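Local atomic coordinates of Exo-beta-1,3-galactanase (Bifidobacterium bifidum, PDB entry 5FLW), a protein that probably hydrolyses beta-1,3-linked galactans, removing galactose from the non-reducing ends of the chains, as a family 43 glycoside hydrolase. Residues G81-V86 with Q244-V249; I129-Y134 with H161-A166; Y200-S205 with S228-F233. All blocks are in the same frame, centred on the assembly; numbering follows the deposited sequence.

Contact 1 of 3, residues G81-V86 with Q244-V249; sequences GERPKV and QVDIVV
Arg83 reaches across the middle of the molecule to meet Asp246 and Gln244. Charge pairing comes first: NH1 of Arg83 makes a salt bridge of 3.1 Å with OD1 of Asp246. The two side chains run past each other in opposite directions, and carboxylate and guanidinium are nearly coplanar, their planes 28° apart. An extended chain from CG to NE lets the arginine cover the distance, since even the nearest CA atoms, those of Arg83 and Asp246, are 8.7 Å apart. NE of the same group bridges to Asp138, so acidic partners at two of its nitrogens should limit rotation of the guanidinium.

The amide of Gln244 also comes up to the guanidinium edge, its OE1 3.0 Å from NH2 of Arg83, but the two planes stand 88° apart. Its firmer partner lies elsewhere: OE1 takes a hydrogen bond from NE1 of Trp268.

Ordered water adds three bridges. One molecule accepts from NH1 of Arg83 and from NZ of Lys85 and sits 2.7 Å from OD1 of Asp246, relaying between a lysine and an aspartate that do not touch directly. A second spans NH1 of Arg83 and the backbone O of Gln244; a third joins NH2 of Arg83 to NE2 of Gln244.

The fold is the five-bladed beta-propeller of family 43, and strands 80-88 and 244-250 are the innermost strands of two non-adjacent blades, facing each other across the central axis. In this family the substrate pocket lies at that axis, so the polar cluster probably sits at or beneath it. Strand 80-88 packs on 31-37, while 244-250 pairs with 261-266, Asp246 and Ile247 forming a classic bulge opposite Ile264.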
loop_
_atom_site.group_PDB
_atom_site.type_symbol
_atom_site.label_atom_id
_atom_site.label_comp_id
_atom_site.label_asym_id
_atom_site.label_seq_id
_atom_site.Cartn_x
_atom_site.Cartn_y
_atom_site.Cartn_z
ATOM N N GLY A 81 -7.965 -6.720 9.486
ATOM C CA GLY A 81 -7.802 -6.723 8.039
ATOM C C GLY A 81 -7.164 -5.409 7.645
ATOM O O GLY A 81 -7.803 -4.369 7.716
ATOM N N GLU A 82 -5.904 -5.466 7.233
ATOM C CA GLU A 82 -5.145 -4.265 6.904
ATOM C C GLU A 82 -4.534 -4.165 5.509
ATOM O O GLU A 82 -4.354 -5.157 4.818
ATOM C CB GLU A 82 -3.993 -4.135 7.917
ATOM C CG GLU A 82 -4.429 -3.911 9.357
ATOM C CD GLU A 82 -3.269 -3.915 10.336
ATOM O OE1 GLU A 82 -2.183 -4.393 9.973
ATOM O OE2 GLU A 82 -3.450 -3.435 11.466
ATOM N N ARG A 83 -4.211 -2.933 5.127
ATOM C CA ARG A 83 -3.516 -2.624 3.877
ATOM C C ARG A 83 -4.174 -3.237 2.634
ATOM O O ARG A 83 -3.512 -3.907 1.835
ATOM C CB ARG A 83 -2.030 -2.961 3.948
ATOM C CG ARG A 83 -1.321 -2.173 5.063
ATOM C CD ARG A 83 0.212 -2.311 5.019
ATOM N NE ARG A 83 0.795 -1.527 6.107
ATOM C CZ ARG A 83 0.982 -0.208 6.066
ATOM N NH1 ARG A 83 0.661 0.471 4.963
ATOM N NH2 ARG A 83 1.508 0.443 7.117
ATOM N N PRO A 84 -5.473 -2.973 2.412
ATOM C CA PRO A 84 -6.150 -3.537 1.237
ATOM C C PRO A 84 -5.525 -3.018 -0.052
ATOM O O PRO A 84 -5.125 -1.853 -0.146
ATOM C CB PRO A 84 -7.606 -3.043 1.383
ATOM C CG PRO A 84 -7.493 -1.742 2.149
ATOM C CD PRO A 84 -6.337 -2.006 3.136
ATOM N N LYS A 85 -5.463 -3.902 -1.047
ATOM C CA LYS A 85 -4.925 -3.578 -2.360
ATOM C C LYS A 85 -5.839 -4.198 -3.411
ATOM O O LYS A 85 -6.430 -5.255 -3.177
ATOM C CB LYS A 85 -3.514 -4.175 -2.523
ATOM C CG LYS A 85 -2.489 -3.693 -1.480
ATOM C CD LYS A 85 -2.180 -2.203 -1.685
ATOM C CE LYS A 85 -1.464 -1.580 -0.467
ATOM N NZ LYS A 85 -2.370 -1.505 0.717
ATOM N N VAL A 86 -5.933 -3.555 -4.580
ATOM C CA VAL A 86 -6.753 -4.045 -5.692
ATOM C C VAL A 86 -5.923 -4.054 -6.973
ATOM O O VAL A 86 -5.159 -3.119 -7.234
ATOM C CB VAL A 86 -8.050 -3.202 -5.864
ATOM C CG1 VAL A 86 -8.815 -3.531 -7.179
ATOM C CG2 VAL A 86 -8.967 -3.387 -4.633
ATOM N N GLN A 244 4.819 6.981 7.725
ATOM C CA GLN A 244 5.217 5.658 7.260
ATOM C C GLN A 244 4.759 5.517 5.811
ATOM O O GLN A 244 3.554 5.595 5.534
ATOM C CB GLN A 244 4.574 4.552 8.110
ATOM C CG GLN A 244 5.027 3.148 7.650
ATOM C CD GLN A 244 4.348 2.006 8.396
ATOM O OE1 GLN A 244 3.234 2.161 8.897
ATOM N NE2 GLN A 244 5.030 0.850 8.483
ATOM N N VAL A 245 5.719 5.313 4.889
ATOM C CA VAL A 245 5.373 5.205 3.471
ATOM C C VAL A 245 4.246 4.197 3.298
ATOM O O VAL A 245 4.236 3.113 3.900
ATOM C CB VAL A 245 6.590 4.855 2.588
ATOM C CG1 VAL A 245 7.170 3.477 2.933
ATOM C CG2 VAL A 245 6.203 4.894 1.105
ATOM N N ASP A 246 3.261 4.586 2.506
ATOM C CA ASP A 246 2.188 3.679 2.149
ATOM C C ASP A 246 2.204 3.331 0.678
ATOM O O ASP A 246 2.084 2.158 0.322
ATOM C CB ASP A 246 0.822 4.268 2.481
ATOM C CG ASP A 246 -0.276 3.349 2.043
ATOM O OD1 ASP A 246 -0.498 2.360 2.776
ATOM O OD2 ASP A 246 -0.848 3.575 0.938
ATOM N N ILE A 247 2.327 4.339 -0.185
ATOM C CA ILE A 247 2.257 4.115 -1.625
ATOM C C ILE A 247 2.959 5.260 -2.343
ATOM O O ILE A 247 2.983 6.397 -1.858
ATOM C CB ILE A 247 0.787 3.934 -2.082
ATOM C CG1 ILE A 247 0.718 3.370 -3.511
ATOM C CG2 ILE A 247 -0.021 5.243 -1.895
ATOM C CD1 ILE A 247 -0.624 2.743 -3.838
ATOM N N VAL A 248 3.569 4.941 -3.489
ATOM C CA VAL A 248 4.051 5.900 -4.477
ATOM C C VAL A 248 3.336 5.551 -5.788
ATOM O O VAL A 248 3.274 4.368 -6.163
ATOM C CB VAL A 248 5.589 5.820 -4.626
ATOM C CG1 VAL A 248 6.087 6.714 -5.768
ATOM C CG2 VAL A 248 6.293 6.157 -3.317
ATOM N N VAL A 249 2.751 6.554 -6.451
ATOM C CA VAL A 249 2.103 6.318 -7.747
ATOM C C VAL A 249 2.653 7.224 -8.841
ATOM O O VAL A 249 2.968 8.390 -8.580
ATOM C CB VAL A 249 0.562 6.395 -7.689
ATOM C CG1 VAL A 249 -0.013 5.229 -6.869
ATOM C CG2 VAL A 249 0.110 7.766 -7.200
HETATM O O HOH W 1 -0.268 -0.307 2.300
HETATM O O HOH W 2 1.698 3.173 5.816
HETATM O O HOH W 3 2.994 -1.391 8.884
#

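Contact 2 of 3, residues I129-Y134 with H161-A166; sequences ITWRGY and HIYRLA
With CG of Trp131 swung opposite its own backbone N (chi1 -180°) and CG of Tyr163 opposite its carbonyl carbon (chi1 -73°), the indole and the phenol meet between a type I' beta turn and a propeller blade. The turn, Trp131 to Tyr134, belongs to the link from strand 124-129 of one blade to strand 139-143 of the next; Tyr163 stands on strand 159-165 of that next blade.

Most of the touching is done by the root of the tryptophan. Its CB lies 3.4 Å from OH of Tyr163, and its CG is 3.5 Å from CE1 of the same ring. The rings are inclined at 42°, neither stacked nor T-shaped, and CG of Arg132 lies against the opposite face of the indole, toward its rim. Cutting Tyr163 back to an alanine is likely to open a gap beside CB and CG of Trp131 and leave the turn without much of its backing from the blade.

Tyr134 joins the aromatic cluster more loosely, its CD2 4.2 Å from CE1 of His161. Inside the turn, Tyr134 N bonds to Trp131 O, while NE of Arg132 donates to OH of Tyr134 at 3.0 Å, nearly in the guanidinium plane. CB of Arg132 sits over the centre of the Tyr134 ring.

The imidazole is fixed by Asp175 at ND1 and Asp155 at NE2, so its nitrogens are paired within the blade. His161 and Tyr163 interlock along the strand: CB of His161 lies over the centre of the phenol ring, and OH of Tyr163 sits 3.1 Å above the centre of the imidazole.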
loop_
_atom_site.group_PDB
_atom_site.type_symbol
_atom_site.label_atom_id
_atom_site.label_comp_id
_atom_site.label_asym_id
_atom_site.label_seq_id
_atom_site.Cartn_x
_atom_site.Cartn_y
_atom_site.Cartn_z
ATOM N N ILE A 129 -4.635 -17.255 2.108
ATOM C CA ILE A 129 -3.527 -18.001 1.534
ATOM C C ILE A 129 -2.216 -17.559 2.170
ATOM O O ILE A 129 -2.090 -16.449 2.699
ATOM C CB ILE A 129 -3.448 -17.827 -0.013
ATOM C CG1 ILE A 129 -2.889 -16.446 -0.422
ATOM C CG2 ILE A 129 -4.842 -18.140 -0.679
ATOM C CD1 ILE A 129 -2.791 -16.233 -1.960
ATOM N N THR A 130 -1.227 -18.451 2.085
ATOM C CA THR A 130 0.174 -18.144 2.371
ATOM C C THR A 130 0.999 -18.807 1.275
ATOM O O THR A 130 0.519 -19.710 0.594
ATOM C CB THR A 130 0.672 -18.694 3.740
ATOM O OG1 THR A 130 0.899 -20.103 3.637
ATOM C CG2 THR A 130 -0.316 -18.449 4.847
ATOM N N TRP A 131 2.248 -18.352 1.108
ATOM C CA TRP A 131 3.236 -19.102 0.330
ATOM C C TRP A 131 3.965 -20.038 1.292
ATOM O O TRP A 131 4.627 -19.575 2.224
ATOM C CB TRP A 131 4.221 -18.151 -0.354
ATOM C CG TRP A 131 5.266 -18.848 -1.184
ATOM C CD1 TRP A 131 6.584 -19.046 -0.857
ATOM C CD2 TRP A 131 5.090 -19.426 -2.491
ATOM N NE1 TRP A 131 7.237 -19.708 -1.884
ATOM C CE2 TRP A 131 6.342 -19.944 -2.900
ATOM C CE3 TRP A 131 4.005 -19.541 -3.354
ATOM C CZ2 TRP A 131 6.523 -20.580 -4.135
ATOM C CZ3 TRP A 131 4.186 -20.178 -4.579
ATOM C CH2 TRP A 131 5.430 -20.697 -4.952
ATOM N N ARG A 132 3.807 -21.357 1.103
ATOM C CA ARG A 132 4.575 -22.368 1.839
ATOM C C ARG A 132 4.321 -22.373 3.354
ATOM O O ARG A 132 5.112 -22.967 4.111
ATOM C CB ARG A 132 6.069 -22.266 1.534
ATOM C CG ARG A 132 6.359 -22.641 0.109
ATOM C CD ARG A 132 7.824 -22.522 -0.229
ATOM N NE ARG A 132 8.667 -23.441 0.526
ATOM C CZ ARG A 132 8.938 -24.693 0.162
ATOM N NH1 ARG A 132 8.402 -25.208 -0.953
ATOM N NH2 ARG A 132 9.738 -25.450 0.911
ATOM N N GLY A 133 3.242 -21.732 3.814
ATOM C CA GLY A 133 3.013 -21.541 5.229
ATOM C C GLY A 133 3.719 -20.341 5.839
ATOM O O GLY A 133 3.572 -20.116 7.049
ATOM N N TYR A 134 4.465 -19.560 5.048
ATOM C CA TYR A 134 5.247 -18.449 5.586
ATOM C C TYR A 134 4.348 -17.309 6.058
ATOM O O TYR A 134 3.251 -17.085 5.528
ATOM C CB TYR A 134 6.212 -17.889 4.527
ATOM C CG TYR A 134 7.223 -18.887 3.988
ATOM C CD1 TYR A 134 7.568 -20.008 4.709
ATOM C CD2 TYR A 134 7.863 -18.673 2.769
ATOM C CE1 TYR A 134 8.505 -20.934 4.218
ATOM C CE2 TYR A 134 8.776 -19.564 2.284
ATOM C CZ TYR A 134 9.105 -20.689 3.010
ATOM O OH TYR A 134 10.017 -21.581 2.497
ATOM N N HIS A 161 8.963 -10.339 0.398
ATOM C CA HIS A 161 8.847 -11.062 -0.859
ATOM C C HIS A 161 8.227 -10.184 -1.935
ATOM O O HIS A 161 7.371 -9.336 -1.662
ATOM C CB HIS A 161 7.923 -12.279 -0.729
ATOM C CG HIS A 161 8.376 -13.303 0.265
ATOM N ND1 HIS A 161 9.028 -14.461 -0.100
ATOM C CD2 HIS A 161 8.244 -13.353 1.612
ATOM C CE1 HIS A 161 9.282 -15.181 0.981
ATOM N NE2 HIS A 161 8.830 -14.525 2.034
ATOM N N ILE A 162 8.616 -10.457 -3.174
ATOM C CA ILE A 162 7.823 -10.151 -4.360
ATOM C C ILE A 162 7.296 -11.492 -4.851
ATOM O O ILE A 162 8.082 -12.379 -5.212
ATOM C CB ILE A 162 8.656 -9.465 -5.456
ATOM C CG1 ILE A 162 9.273 -8.148 -4.938
ATOM C CG2 ILE A 162 7.797 -9.257 -6.705
ATOM C CD1 ILE A 162 10.205 -7.445 -5.906
ATOM N N TYR A 163 5.974 -11.671 -4.808
ATOM C CA TYR A 163 5.321 -12.898 -5.245
ATOM C C TYR A 163 4.605 -12.645 -6.568
ATOM O O TYR A 163 3.850 -11.672 -6.684
ATOM C CB TYR A 163 4.260 -13.299 -4.231
ATOM C CG TYR A 163 4.755 -13.853 -2.917
ATOM C CD1 TYR A 163 5.675 -14.916 -2.875
ATOM C CD2 TYR A 163 4.242 -13.368 -1.710
ATOM C CE1 TYR A 163 6.089 -15.449 -1.646
ATOM C CE2 TYR A 163 4.658 -13.882 -0.493
ATOM C CZ TYR A 163 5.565 -14.920 -0.466
ATOM O OH TYR A 163 5.970 -15.422 0.738
ATOM N N ARG A 164 4.804 -13.525 -7.546
ATOM C CA ARG A 164 4.080 -13.412 -8.807
ATOM C C ARG A 164 2.741 -14.142 -8.701
ATOM O O ARG A 164 2.679 -15.264 -8.193
ATOM C CB ARG A 164 4.891 -13.939 -9.991
ATOM C CG ARG A 164 4.220 -13.726 -11.359
ATOM C CD ARG A 164 5.173 -13.970 -12.510
ATOM N NE ARG A 164 5.806 -15.294 -12.429
ATOM C CZ ARG A 164 5.377 -16.392 -13.057
ATOM N NH1 ARG A 164 4.300 -16.334 -13.838
ATOM N NH2 ARG A 164 6.035 -17.550 -12.925
ATOM N N LEU A 165 1.682 -13.494 -9.189
ATOM C CA LEU A 165 0.349 -14.068 -9.159
ATOM C C LEU A 165 0.131 -14.971 -10.371
ATOM O O LEU A 165 0.708 -14.757 -11.453
ATOM C CB LEU A 165 -0.690 -12.945 -9.211
ATOM C CG LEU A 165 -0.704 -12.008 -7.999
ATOM C CD1 LEU A 165 -1.409 -10.676 -8.319
ATOM C CD2 LEU A 165 -1.393 -12.694 -6.830
ATOM N N ALA A 166 -0.762 -15.950 -10.192
ATOM C CA ALA A 166 -1.302 -16.713 -11.306
ATOM C C ALA A 166 -2.007 -15.762 -12.275
ATOM O O ALA A 166 -2.347 -14.618 -11.931
ATOM C CB ALA A 166 -2.317 -17.726 -10.778
#

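Contact 3 of 3, residues Y200-S205 with S228-F233; sequences YYWFGS and SEWKLF
Trp230 puts the rim of its benzene ring against Trp202, and three residues on Phe233 meets Phe203: two T-shaped aromatic pairs carry this contact. In the first, CH2 of Trp230 points onto one face of the Trp202 indole, 3.6 Å from CD2, with the planes 71° apart. Its neighbour CZ3 leans on the backbone, 3.4 Å from O of Trp202, so Trp230 touches both the ring and the main chain of one residue. Gly204 N lies near the plane of the Trp230 ring, at its edge.

The second pair, Phe203 with Phe233, is closer to perpendicular, its planes 85° apart. Here the strand 199-205 supplies the edge: CD2 of Phe203 meets the face of Phe233, 3.6 Å from CE1. Phe233 holds its CG between its backbone N and carbonyl carbon (chi1 54°), a crowded position that brings the ring up to Phe203.

Both segments belong to one propeller blade, in which strand 216-220 runs between 199-205 and 231-232. The rings therefore reach past that middle strand, Trp230 resting on Ser218 and Phe233 on Tyr217. Trp202 and Phe203, consecutive on their strand, point to opposite faces of the sheet, and one pair lies on each.

No hydrogen bond crosses between the segments; C-H edges on pi faces make the direct contact, so it probably rests on ring shape, dispersion and weak electrostatics, not on formal charges.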
loop_
_atom_site.group_PDB
_atom_site.type_symbol
_atom_site.label_atom_id
_atom_site.label_comp_id
_atom_site.label_asym_id
_atom_site.label_seq_id
_atom_site.Cartn_x
_atom_site.Cartn_y
_atom_site.Cartn_z
ATOM N N TYR A 200 13.021 -0.536 -11.662
ATOM C CA TYR A 200 12.035 -0.672 -10.586
ATOM C C TYR A 200 12.541 0.038 -9.336
ATOM O O TYR A 200 13.726 -0.047 -8.995
ATOM C CB TYR A 200 11.816 -2.149 -10.250
ATOM C CG TYR A 200 11.339 -3.002 -11.411
ATOM C CD1 TYR A 200 9.988 -3.054 -11.746
ATOM C CD2 TYR A 200 12.247 -3.756 -12.178
ATOM C CE1 TYR A 200 9.547 -3.831 -12.804
ATOM C CE2 TYR A 200 11.814 -4.536 -13.241
ATOM C CZ TYR A 200 10.459 -4.567 -13.555
ATOM O OH TYR A 200 10.008 -5.345 -14.608
ATOM N N TYR A 201 11.644 0.751 -8.663
ATOM C CA TYR A 201 11.953 1.423 -7.405
ATOM C C TYR A 201 11.024 0.831 -6.350
ATOM O O TYR A 201 9.808 0.838 -6.529
ATOM C CB TYR A 201 11.736 2.941 -7.492
ATOM C CG TYR A 201 12.617 3.701 -8.503
ATOM C CD1 TYR A 201 12.463 3.519 -9.877
ATOM C CD2 TYR A 201 13.557 4.645 -8.066
ATOM C CE1 TYR A 201 13.252 4.225 -10.801
ATOM C CE2 TYR A 201 14.347 5.356 -8.968
ATOM C CZ TYR A 201 14.195 5.142 -10.337
ATOM O OH TYR A 201 14.969 5.859 -11.245
ATOM N N TRP A 202 11.610 0.321 -5.265
ATOM C CA TRP A 202 10.908 -0.380 -4.196
ATOM C C TRP A 202 11.154 0.385 -2.899
ATOM O O TRP A 202 12.302 0.496 -2.449
ATOM C CB TRP A 202 11.485 -1.799 -4.109
ATOM C CG TRP A 202 10.941 -2.750 -3.079
ATOM C CD1 TRP A 202 10.009 -2.502 -2.099
ATOM C CD2 TRP A 202 11.328 -4.129 -2.920
ATOM N NE1 TRP A 202 9.793 -3.643 -1.347
ATOM C CE2 TRP A 202 10.585 -4.655 -1.834
ATOM C CE3 TRP A 202 12.221 -4.974 -3.602
ATOM C CZ2 TRP A 202 10.729 -5.987 -1.403
ATOM C CZ3 TRP A 202 12.352 -6.302 -3.185
ATOM C CH2 TRP A 202 11.596 -6.797 -2.101
ATOM N N PHE A 203 10.076 0.896 -2.294
ATOM C CA PHE A 203 10.125 1.669 -1.059
ATOM C C PHE A 203 9.566 0.845 0.097
ATOM O O PHE A 203 8.671 0.016 -0.094
ATOM C CB PHE A 203 9.287 2.952 -1.184
ATOM C CG PHE A 203 9.692 3.835 -2.334
ATOM C CD1 PHE A 203 9.305 3.538 -3.639
ATOM C CD2 PHE A 203 10.463 4.970 -2.117
ATOM C CE1 PHE A 203 9.699 4.371 -4.710
ATOM C CE2 PHE A 203 10.852 5.805 -3.186
ATOM C CZ PHE A 203 10.461 5.500 -4.470
ATOM N N GLY A 204 10.071 1.110 1.310
ATOM C CA GLY A 204 9.521 0.491 2.504
ATOM C C GLY A 204 9.968 1.214 3.761
ATOM O O GLY A 204 10.776 2.148 3.716
ATOM N N SER A 205 9.424 0.760 4.889
ATOM C CA SER A 205 9.678 1.359 6.194
ATOM C C SER A 205 10.424 0.398 7.117
ATOM O O SER A 205 10.221 -0.824 7.071
ATOM C CB SER A 205 8.376 1.795 6.873
ATOM O OG SER A 205 7.405 0.763 6.844
ATOM N N SER A 228 19.575 -3.209 -5.349
ATOM C CA SER A 228 20.658 -2.345 -4.907
ATOM C C SER A 228 20.607 -2.147 -3.388
ATOM O O SER A 228 19.651 -2.530 -2.705
ATOM C CB SER A 228 20.565 -0.984 -5.601
ATOM O OG SER A 228 19.538 -0.190 -5.028
ATOM N N GLU A 229 21.668 -1.529 -2.865
ATOM C CA GLU A 229 21.698 -1.077 -1.478
ATOM C C GLU A 229 20.436 -0.261 -1.165
ATOM O O GLU A 229 19.951 0.495 -2.010
ATOM C CB GLU A 229 22.936 -0.189 -1.320
ATOM C CG GLU A 229 22.982 0.599 -0.037
ATOM C CD GLU A 229 24.085 1.671 -0.011
ATOM O OE1 GLU A 229 24.474 2.190 -1.086
ATOM O OE2 GLU A 229 24.560 2.007 1.093
ATOM N N TRP A 230 19.928 -0.385 0.051
ATOM C CA TRP A 230 18.757 0.386 0.444
ATOM C C TRP A 230 19.223 1.750 0.952
ATOM O O TRP A 230 20.056 1.829 1.848
ATOM C CB TRP A 230 17.943 -0.362 1.500
ATOM C CG TRP A 230 17.271 -1.579 0.936
ATOM C CD1 TRP A 230 17.848 -2.787 0.678
ATOM C CD2 TRP A 230 15.902 -1.697 0.538
ATOM N NE1 TRP A 230 16.924 -3.648 0.149
ATOM C CE2 TRP A 230 15.719 -3.005 0.055
ATOM C CE3 TRP A 230 14.810 -0.826 0.549
ATOM C CZ2 TRP A 230 14.489 -3.462 -0.413
ATOM C CZ3 TRP A 230 13.595 -1.281 0.084
ATOM C CH2 TRP A 230 13.443 -2.585 -0.390
ATOM N N LYS A 231 18.700 2.827 0.531
ATOM C CA LYS A 231 19.056 4.229 0.714
ATOM C C LYS A 231 17.883 5.074 1.172
ATOM O O LYS A 231 16.729 4.739 0.950
ATOM C CB LYS A 231 19.570 4.819 -0.597
ATOM C CG LYS A 231 20.890 4.256 -1.081
ATOM C CD LYS A 231 21.289 4.894 -2.398
ATOM C CE LYS A 231 22.623 4.358 -2.887
ATOM N NZ LYS A 231 23.006 4.964 -4.188
ATOM N N LEU A 232 18.096 6.048 1.904
ATOM C CA LEU A 232 17.042 6.936 2.347
ATOM C C LEU A 232 16.570 7.796 1.189
ATOM O O LEU A 232 17.370 8.207 0.359
ATOM C CB LEU A 232 17.601 7.888 3.412
ATOM C CG LEU A 232 17.492 7.600 4.910
ATOM C CD1 LEU A 232 18.361 6.423 5.306
ATOM C CD2 LEU A 232 17.877 8.829 5.722
ATOM N N PHE A 233 15.273 8.071 1.124
ATOM C CA PHE A 233 14.748 9.019 0.134
ATOM C C PHE A 233 14.325 10.383 0.684
ATOM O O PHE A 233 14.158 11.323 -0.104
ATOM C CB PHE A 233 13.628 8.420 -0.748
ATOM C CG PHE A 233 12.474 7.819 0.017
ATOM C CD1 PHE A 233 12.510 6.494 0.449
ATOM C CD2 PHE A 233 11.346 8.581 0.295
ATOM C CE1 PHE A 233 11.440 5.933 1.163
ATOM C CE2 PHE A 233 10.254 8.028 1.017
ATOM C CZ PHE A 233 10.312 6.705 1.442
#

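Contact 1 lies at the heart of the propeller, its centre about 2 Å from that of the chain, and joins two blades with charge and ordered water. Contacts 2 and 3 sit farther out, about 17 Å and 15 Å from the chain centre, and rely on aromatic rings. Contact 3 is fully buried within one blade, whereas contact 2 packs an interblade turn against the next blade at the partly exposed rim. No strand is shared, yet neighbours touch: Gln244 NE2 is 2.9 Å from Ser205 OG, a probable hydrogen bond between contacts 1 and 3, and Ile162 CD1 packs 3.6 Å from Trp202 CZ3 between contacts 2 and 3. Contacts 1 and 2 do not meet.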